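Local structure of hypothetical protein jhp0584 (4R7K) at residues V50-V60 with L183-R191. The protein is of unknown function but belongs to the SRPBCC family, whose helix-grip fold often encloses a hydrophobic ligand, so it may bind an apolar molecule. Numbering follows the deposited sequence.
Sequences VIVKGLDFNKV and LDGLVAYSR
Ser190 meets the loop and helix that follow strand 50-53 with both atoms of its side chain. Its CB lies 3.8 Å from Leu55 CD1 and, at 3.9 Å, against Val60 CG2, while Ser190 OG is 3.9 Å from Val60 CA. With OG anti to the carbonyl carbon (chi1 -61°), the hydroxyl turns back along the helix and donates to Leu186 O at 2.8 Å; the C=O...donor angle is 154° and the donor Ser190 OG sits 24° off the carbonyl plane. His63 ND1 also hydrogen-bonds this hydroxyl. One water accepts from Asp56 N and donates to Ser190 O (2.7 Å), bridging the segments, which share no direct hydrogen bond. A long C-terminal helix laid against an antiparallel sheet is the helix-grip pattern of the SRPBCC family, and here helix 183-190 runs nearly parallel to residues 50-53 of strand 44-53, the outermost within this chain, axes 10.0 Å apart. Valines meet across this spacing, Val187 CG2 touching Val50 CG2 and Val52 CG2 at 4.0 Å, with Leu183 and Leu55 beside them. At the C-terminus, Arg191, extended from CG to NE, brings its guanidinium obliquely to Val52, Arg191 NH2 3.3 Å from Val52 CG1.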
ATOM      1  N   VAL A  50      15.177  -8.129   1.797  1.00 19.14           N
ATOM      2  CA  VAL A  50      14.700  -9.487   1.546  1.00 19.97           C
ATOM      3  C   VAL A  50      15.849 -10.461   1.776  1.00 19.84           C
ATOM      4  O   VAL A  50      17.014 -10.123   1.624  1.00 19.51           O
ATOM      5  CB  VAL A  50      14.129  -9.679   0.148  1.00 21.90           C
ATOM      6  CG1 VAL A  50      12.807  -8.904  -0.007  1.00 24.33           C
ATOM      7  CG2 VAL A  50      15.137  -9.308  -0.906  1.00 22.18           C
ATOM      8  N   ILE A  51      15.508 -11.690   2.144  1.00 21.71           N
ATOM      9  CA  ILE A  51      16.503 -12.739   2.303  1.00 22.07           C
ATOM     10  C   ILE A  51      15.816 -13.907   1.698  1.00 22.48           C
ATOM     11  O   ILE A  51      14.721 -14.303   2.163  1.00 21.78           O
ATOM     12  CB  ILE A  51      16.896 -12.996   3.747  1.00 22.55           C
ATOM     13  CG1 ILE A  51      17.682 -11.774   4.279  1.00 23.15           C
ATOM     14  CG2 ILE A  51      17.770 -14.241   3.846  1.00 23.40           C
ATOM     15  CD1 ILE A  51      17.987 -11.836   5.771  1.00 23.83           C
ATOM     16  N   VAL A  52      16.432 -14.433   0.644  1.00 23.07           N
ATOM     17  CA  VAL A  52      15.836 -15.492  -0.147  1.00 26.22           C
ATOM     18  C   VAL A  52      16.760 -16.687  -0.374  1.00 27.82           C
ATOM     19  O   VAL A  52      17.947 -16.550  -0.738  1.00 29.95           O
ATOM     20  CB  VAL A  52      15.437 -14.953  -1.534  1.00 28.09           C
ATOM     21  CG1 VAL A  52      14.620 -15.999  -2.304  1.00 31.75           C
ATOM     22  CG2 VAL A  52      14.636 -13.665  -1.386  1.00 29.70           C
ATOM     23  N   LYS A  53      16.158 -17.864  -0.265  1.00 28.36           N
ATOM     24  CA  LYS A  53      16.852 -19.150  -0.376  1.00 30.60           C
ATOM     25  C   LYS A  53      16.943 -19.571  -1.825  1.00 31.55           C
ATOM     26  O   LYS A  53      16.003 -19.393  -2.565  1.00 31.22           O
ATOM     27  CB  LYS A  53      16.047 -20.195   0.418  1.00 31.96           C
ATOM     28  CG  LYS A  53      16.586 -21.629   0.475  1.00 36.36           C
ATOM     29  CD  LYS A  53      17.619 -21.817   1.553  1.00 38.07           C
ATOM     30  CE  LYS A  53      17.839 -23.305   1.826  1.00 43.00           C
ATOM     31  NZ  LYS A  53      18.890 -23.504   2.853  1.00 43.53           N
ATOM     32  N   GLY A  54      18.098 -20.104  -2.231  1.00 32.52           N
ATOM     33  CA  GLY A  54      18.278 -20.652  -3.592  1.00 35.34           C
ATOM     34  C   GLY A  54      18.447 -19.630  -4.704  1.00 36.55           C
ATOM     35  O   GLY A  54      18.428 -19.973  -5.871  1.00 39.21           O
ATOM     36  N   LEU A  55      18.571 -18.369  -4.331  1.00 32.91           N
ATOM     37  CA  LEU A  55      18.756 -17.271  -5.284  1.00 35.88           C
ATOM     38  C   LEU A  55      20.252 -17.162  -5.601  1.00 35.90           C
ATOM     39  O   LEU A  55      21.072 -17.268  -4.693  1.00 35.29           O
ATOM     40  CB  LEU A  55      18.286 -15.978  -4.625  1.00 34.52           C
ATOM     41  CG  LEU A  55      18.116 -14.741  -5.478  1.00 37.11           C
ATOM     42  CD1 LEU A  55      17.204 -15.051  -6.657  1.00 40.08           C
ATOM     43  CD2 LEU A  55      17.556 -13.613  -4.613  1.00 34.02           C
ATOM     44  N   ASP A  56      20.606 -16.951  -6.869  1.00 33.22           N
ATOM     45  CA  ASP A  56      22.005 -16.847  -7.250  1.00 31.89           C
ATOM     46  C   ASP A  56      22.549 -15.411  -7.097  1.00 30.39           C
ATOM     47  O   ASP A  56      22.033 -14.463  -7.696  1.00 27.50           O
ATOM     48  CB  ASP A  56      22.222 -17.314  -8.700  1.00 35.72           C
ATOM     49  CG  ASP A  56      23.678 -17.367  -9.038  1.00 38.15           C
ATOM     50  OD1 ASP A  56      24.368 -18.215  -8.445  1.00 41.68           O
ATOM     51  OD2 ASP A  56      24.148 -16.525  -9.817  1.00 39.24           O
ATOM     52  N   PHE A  57      23.594 -15.264  -6.294  1.00 26.80           N
ATOM     53  CA  PHE A  57      24.230 -13.968  -6.076  1.00 26.14           C
ATOM     54  C   PHE A  57      24.599 -13.286  -7.384  1.00 24.80           C
ATOM     55  O   PHE A  57      24.227 -12.154  -7.607  1.00 22.79           O
ATOM     56  CB  PHE A  57      25.473 -14.125  -5.201  1.00 24.31           C
ATOM     57  CG  PHE A  57      26.305 -12.871  -5.049  1.00 24.47           C
ATOM     58  CD1 PHE A  57      25.978 -11.916  -4.096  1.00 26.31           C
ATOM     59  CD2 PHE A  57      27.464 -12.696  -5.791  1.00 27.51           C
ATOM     60  CE1 PHE A  57      26.758 -10.786  -3.934  1.00 25.73           C
ATOM     61  CE2 PHE A  57      28.245 -11.557  -5.644  1.00 28.03           C
ATOM     62  CZ  PHE A  57      27.900 -10.604  -4.710  1.00 27.20           C
ATOM     63  N   ASN A  58      25.349 -13.978  -8.231  1.00 25.60           N
ATOM     64  CA  ASN A  58      25.803 -13.382  -9.500  1.00 26.24           C
ATOM     65  C   ASN A  58      24.671 -12.841 -10.353  1.00 26.38           C
ATOM     66  O   ASN A  58      24.778 -11.760 -10.932  1.00 25.68           O
ATOM     67  CB  ASN A  58      26.685 -14.372 -10.263  1.00 28.94           C
ATOM     68  CG  ASN A  58      28.116 -14.371  -9.740  1.00 32.27           C
ATOM     69  OD1 ASN A  58      28.638 -13.320  -9.313  1.00 34.08           O
ATOM     70  ND2 ASN A  58      28.761 -15.515  -9.781  1.00 33.38           N
ATOM     71  N   LYS A  59      23.583 -13.586 -10.416  1.00 27.23           N
ATOM     72  CA  LYS A  59      22.446 -13.191 -11.226  1.00 28.51           C
ATOM     73  C   LYS A  59      21.791 -11.934 -10.663  1.00 25.86           C
ATOM     74  O   LYS A  59      21.395 -11.051 -11.393  1.00 24.70           O
ATOM     75  CB  LYS A  59      21.464 -14.377 -11.336  1.00 32.36           C
ATOM     76  CG  LYS A  59      20.382 -14.261 -12.401  1.00 34.85           C
ATOM     77  CD  LYS A  59      20.894 -13.972 -13.818  1.00 34.96           C
ATOM     78  CE  LYS A  59      21.793 -15.042 -14.389  1.00 34.53           C
ATOM     79  NZ  LYS A  59      22.229 -14.697 -15.774  1.00 33.55           N
ATOM     80  N   VAL A  60      21.699 -11.846  -9.356  1.00 26.29           N
ATOM     81  CA  VAL A  60      21.103 -10.677  -8.730  1.00 25.45           C
ATOM     82  C   VAL A  60      21.946  -9.441  -9.023  1.00 24.96           C
ATOM     83  O   VAL A  60      21.421  -8.394  -9.415  1.00 24.61           O
ATOM     84  CB  VAL A  60      20.925 -10.901  -7.213  1.00 25.30           C
ATOM     85  CG1 VAL A  60      20.533  -9.603  -6.516  1.00 25.67           C
ATOM     86  CG2 VAL A  60      19.897 -11.989  -6.966  1.00 25.38           C
ATOM     87  N   LEU A 183      12.680  -4.680  -4.880  1.00 22.87           N
ATOM     88  CA  LEU A 183      13.281  -5.916  -4.368  1.00 22.96           C
ATOM     89  C   LEU A 183      12.512  -7.157  -4.786  1.00 23.62           C
ATOM     90  O   LEU A 183      13.119  -8.139  -5.203  1.00 24.44           O
ATOM     91  CB  LEU A 183      13.408  -5.919  -2.835  1.00 22.36           C
ATOM     92  CG  LEU A 183      14.263  -4.841  -2.178  1.00 22.35           C
ATOM     93  CD1 LEU A 183      14.297  -5.089  -0.708  1.00 22.70           C
ATOM     94  CD2 LEU A 183      15.693  -4.882  -2.688  1.00 23.05           C
ATOM     95  N   ASP A 184      11.173  -7.117  -4.703  1.00 24.43           N
ATOM     96  CA  ASP A 184      10.390  -8.301  -5.043  1.00 25.67           C
ATOM     97  C   ASP A 184      10.559  -8.608  -6.530  1.00 25.65           C
ATOM     98  O   ASP A 184      10.631  -9.777  -6.921  1.00 23.76           O
ATOM     99  CB  ASP A 184       8.923  -8.120  -4.683  1.00 29.17           C
ATOM    100  CG  ASP A 184       8.682  -8.067  -3.153  1.00 30.44           C
ATOM    101  OD1 ASP A 184       9.552  -8.480  -2.352  1.00 29.33           O
ATOM    102  OD2 ASP A 184       7.594  -7.621  -2.778  1.00 30.08           O
ATOM    103  N   GLY A 185      10.642  -7.565  -7.353  1.00 24.40           N
ATOM    104  CA  GLY A 185      10.824  -7.744  -8.767  1.00 25.34           C
ATOM    105  C   GLY A 185      12.191  -8.318  -9.098  1.00 23.63           C
ATOM    106  O   GLY A 185      12.317  -9.236  -9.914  1.00 26.09           O
ATOM    107  N   LEU A 186      13.207  -7.774  -8.461  1.00 22.67           N
ATOM    108  CA  LEU A 186      14.596  -8.249  -8.648  1.00 23.09           C
ATOM    109  C   LEU A 186      14.711  -9.737  -8.313  1.00 23.19           C
ATOM    110  O   LEU A 186      15.331 -10.517  -9.033  1.00 26.09           O
ATOM    111  CB  LEU A 186      15.512  -7.386  -7.770  1.00 22.46           C
ATOM    112  CG  LEU A 186      16.992  -7.708  -7.712  1.00 23.11           C
ATOM    113  CD1 LEU A 186      17.598  -7.800  -9.102  1.00 25.62           C
ATOM    114  CD2 LEU A 186      17.674  -6.631  -6.911  1.00 23.53           C
ATOM    115  N   VAL A 187      14.075 -10.126  -7.209  1.00 25.46           N
ATOM    116  CA  VAL A 187      14.021 -11.511  -6.801  1.00 26.20           C
ATOM    117  C   VAL A 187      13.296 -12.386  -7.838  1.00 25.83           C
ATOM    118  O   VAL A 187      13.855 -13.384  -8.325  1.00 29.09           O
ATOM    119  CB  VAL A 187      13.332 -11.648  -5.448  1.00 26.40           C
ATOM    120  CG1 VAL A 187      13.037 -13.114  -5.167  1.00 27.76           C
ATOM    121  CG2 VAL A 187      14.214 -11.045  -4.343  1.00 26.08           C
ATOM    122  N   ALA A 188      12.087 -11.983  -8.209  1.00 27.06           N
ATOM    123  CA  ALA A 188      11.264 -12.743  -9.164  1.00 29.48           C
ATOM    124  C   ALA A 188      11.986 -12.930 -10.506  1.00 28.67           C
ATOM    125  O   ALA A 188      12.016 -14.028 -11.105  1.00 29.03           O
ATOM    126  CB  ALA A 188       9.937 -12.015  -9.389  1.00 30.66           C
ATOM    127  N   TYR A 189      12.610 -11.867 -10.964  1.00 27.35           N
ATOM    128  CA  TYR A 189      13.314 -11.884 -12.228  1.00 28.80           C
ATOM    129  C   TYR A 189      14.636 -12.668 -12.172  1.00 30.11           C
ATOM    130  O   TYR A 189      15.128 -13.086 -13.209  1.00 30.45           O
ATOM    131  CB  TYR A 189      13.603 -10.455 -12.642  1.00 28.35           C
ATOM    132  CG  TYR A 189      14.049 -10.201 -14.078  1.00 29.70           C
ATOM    133  CD1 TYR A 189      13.137 -10.187 -15.129  1.00 31.42           C
ATOM    134  CD2 TYR A 189      15.346  -9.835 -14.341  1.00 29.33           C
ATOM    135  CE1 TYR A 189      13.555  -9.886 -16.438  1.00 35.36           C
ATOM    136  CE2 TYR A 189      15.763  -9.534 -15.611  1.00 33.74           C
ATOM    137  CZ  TYR A 189      14.879  -9.552 -16.653  1.00 35.83           C
ATOM    138  OH  TYR A 189      15.367  -9.225 -17.884  1.00 42.13           O
ATOM    139  N   SER A 190      15.192 -12.865 -10.978  1.00 29.99           N
ATOM    140  CA  SER A 190      16.487 -13.558 -10.840  1.00 31.82           C
ATOM    141  C   SER A 190      16.342 -15.046 -10.533  1.00 36.68           C
ATOM    142  O   SER A 190      17.297 -15.796 -10.674  1.00 35.44           O
ATOM    143  CB  SER A 190      17.359 -12.854  -9.798  1.00 30.27           C
ATOM    144  OG  SER A 190      17.625 -11.511 -10.199  1.00 27.86           O
ATOM    145  N   ARG A 191      15.142 -15.476 -10.147  1.00 43.34           N
ATOM    146  CA  ARG A 191      14.876 -16.890  -9.836  1.00 51.05           C
ATOM    147  C   ARG A 191      14.971 -17.790 -11.059  1.00 56.07           C
ATOM    148  O   ARG A 191      14.976 -17.370 -12.221  1.00 56.94           O
ATOM    149  CB  ARG A 191      13.482 -17.081  -9.219  1.00 52.88           C
ATOM    150  CG  ARG A 191      13.290 -16.534  -7.824  1.00 52.78           C
ATOM    151  CD  ARG A 191      11.937 -16.984  -7.304  1.00 52.69           C
ATOM    152  NE  ARG A 191      11.602 -16.397  -6.014  1.00 58.39           N
ATOM    153  CZ  ARG A 191      11.979 -16.872  -4.827  1.00 56.10           C
ATOM    154  NH1 ARG A 191      12.735 -17.966  -4.730  1.00 53.69           N
ATOM    155  NH2 ARG A 191      11.595 -16.239  -3.722  1.00 51.09           N
ATOM    156  OXT ARG A 191      15.035 -19.003 -10.897  1.00 70.86           O
TER
HETATM  157  O   HOH W   1      18.860 -17.355  -9.106  1.00 35.45           O